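Local structure of MaoC-like dehydratase (Rhodospirillum rubrum, 3EXZ) at residues Q122-N127 with V133-A138. The protein probably catalyses the reversible hydration of enoyl thioesters to hydroxyacyl thioesters, as a MaoC-like dehydratase with the hot-dog fold. Sequence-based numbering, arbitrary orientation.
Sequences QSDTLN and VQRSTA
Arg135 leaves its strand with CG anti to the backbone N (chi1 162°) and bends at chi3 (-68°), which lays the guanidinium beside the carboxylate of Asp124 on the neighbouring strand. The result is a side-on bidentate salt bridge of two hydrogen bonds: NH2 of Arg135 meets the syn lone pair of Asp124 OD1 at 2.8 Å, while NE of Arg135 reaches Asp124 OD2, also at 2.8 Å, the two planes only 8° apart. Gln122, extended from its own strand, stacks its amide over one face of this guanidinium, NE2 of Gln122 lying 3.5 Å from CZ of Arg135. Gln122 OE1 takes a weak hydrogen bond from Thr137 OG1 at 3.3 Å. A leucine in place of Arg135 would probably leave the Asp124 carboxylate without its counter-charge and the Gln122 amide with nothing flat to stack on. Beneath these side chains the antiparallel ladder is regular from Gln122-Thr137 to Asp124-Arg135, with Ser123 N to Ser136 O and Ser136 N to Ser123 O both 2.9 Å. At Thr125, whose N hydrogen-bonds Gln134 O, a classic beta bulge sets Val133 and Gln134 against one residue, and Val133 N closes on Thr125 O at 2.8 Å. On the other face Ser123, Thr125 and Gln134 meet helix 57-72, the central hot-dog helix, Thr125 OG1 sharing a hydrogen bond with Thr64 OG1. Ser123 OG and Ser136 OG hydrogen-bond Thr102 and Thr84 of flanking strands 97-109 and 81-87, which continue the sheet on either side.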
# COMPACT_ATOMS: atom_id res chain seq x y z
N GLN A 122 1.17 -13.69 5.41
CA GLN A 122 1.77 -13.48 4.11
C GLN A 122 0.71 -13.70 3.03
O GLN A 122 0.29 -14.82 2.78
CB GLN A 122 2.94 -14.44 3.88
CG GLN A 122 3.64 -14.22 2.56
CD GLN A 122 4.96 -14.97 2.47
OE1 GLN A 122 6.00 -14.49 2.91
NE2 GLN A 122 4.91 -16.17 1.90
N SER A 123 0.28 -12.60 2.42
CA SER A 123 -0.72 -12.67 1.37
C SER A 123 -0.08 -12.52 -0.01
O SER A 123 0.62 -11.55 -0.28
CB SER A 123 -1.76 -11.57 1.55
OG SER A 123 -2.35 -11.64 2.83
N ASP A 124 -0.32 -13.51 -0.87
CA ASP A 124 0.18 -13.48 -2.23
C ASP A 124 -1.03 -13.27 -3.15
O ASP A 124 -1.97 -14.07 -3.14
CB ASP A 124 0.89 -14.79 -2.59
CG ASP A 124 2.30 -14.88 -2.01
OD1 ASP A 124 2.95 -15.92 -2.21
OD2 ASP A 124 2.75 -13.91 -1.36
N THR A 125 -1.01 -12.18 -3.90
CA THR A 125 -2.08 -11.88 -4.84
C THR A 125 -1.63 -12.47 -6.17
O THR A 125 -0.55 -12.14 -6.68
CB THR A 125 -2.30 -10.37 -4.96
OG1 THR A 125 -2.23 -9.80 -3.64
CG2 THR A 125 -3.69 -10.08 -5.58
N LEU A 126 -2.45 -13.35 -6.72
CA LEU A 126 -2.11 -14.03 -7.96
C LEU A 126 -3.11 -13.78 -9.07
O LEU A 126 -4.30 -13.57 -8.81
CB LEU A 126 -2.07 -15.54 -7.72
CG LEU A 126 -1.43 -16.09 -6.43
CD1 LEU A 126 -1.85 -17.55 -6.23
CD2 LEU A 126 0.08 -15.98 -6.50
N ASN A 127 -2.62 -13.80 -10.31
CA ASN A 127 -3.52 -13.69 -11.45
C ASN A 127 -3.82 -15.13 -11.94
O ASN A 127 -3.35 -16.11 -11.34
CB ASN A 127 -2.93 -12.86 -12.60
CG ASN A 127 -1.57 -13.34 -13.04
OD1 ASN A 127 -1.23 -14.52 -12.92
ND2 ASN A 127 -0.79 -12.42 -13.59
N VAL A 133 1.36 -11.00 -8.40
CA VAL A 133 1.38 -9.56 -8.72
C VAL A 133 1.62 -8.73 -7.45
O VAL A 133 1.85 -7.52 -7.52
CB VAL A 133 0.10 -9.08 -9.45
CG1 VAL A 133 -0.04 -9.86 -10.76
CG2 VAL A 133 -1.13 -9.24 -8.58
N GLN A 134 1.56 -9.37 -6.29
CA GLN A 134 1.86 -8.68 -5.04
C GLN A 134 2.04 -9.65 -3.90
O GLN A 134 1.33 -10.65 -3.81
CB GLN A 134 0.76 -7.69 -4.62
CG GLN A 134 1.12 -6.89 -3.36
CD GLN A 134 0.01 -5.96 -2.87
OE1 GLN A 134 -0.71 -6.28 -1.91
NE2 GLN A 134 -0.13 -4.82 -3.53
N ARG A 135 3.05 -9.39 -3.07
CA ARG A 135 3.23 -10.17 -1.86
C ARG A 135 3.29 -9.15 -0.74
O ARG A 135 4.03 -8.16 -0.80
CB ARG A 135 4.51 -11.01 -1.86
CG ARG A 135 4.90 -11.46 -0.46
CD ARG A 135 5.99 -12.51 -0.52
NE ARG A 135 5.50 -13.75 -1.11
CZ ARG A 135 6.19 -14.89 -1.12
NH1 ARG A 135 7.40 -14.94 -0.58
NH2 ARG A 135 5.67 -15.98 -1.68
N SER A 136 2.45 -9.37 0.27
CA SER A 136 2.37 -8.51 1.42
C SER A 136 2.55 -9.38 2.66
O SER A 136 1.68 -10.18 2.99
CB SER A 136 1.01 -7.80 1.43
OG SER A 136 0.89 -6.90 2.52
N THR A 137 3.70 -9.26 3.32
CA THR A 137 3.97 -10.00 4.56
C THR A 137 3.61 -8.96 5.63
O THR A 137 4.41 -8.10 5.99
CB THR A 137 5.44 -10.42 4.66
OG1 THR A 137 5.76 -11.23 3.51
CG2 THR A 137 5.68 -11.24 5.92
N ALA A 138 2.39 -9.06 6.13
CA ALA A 138 1.87 -8.11 7.11
C ALA A 138 1.81 -8.59 8.54
O ALA A 138 1.71 -9.79 8.79
CB ALA A 138 0.44 -7.68 6.66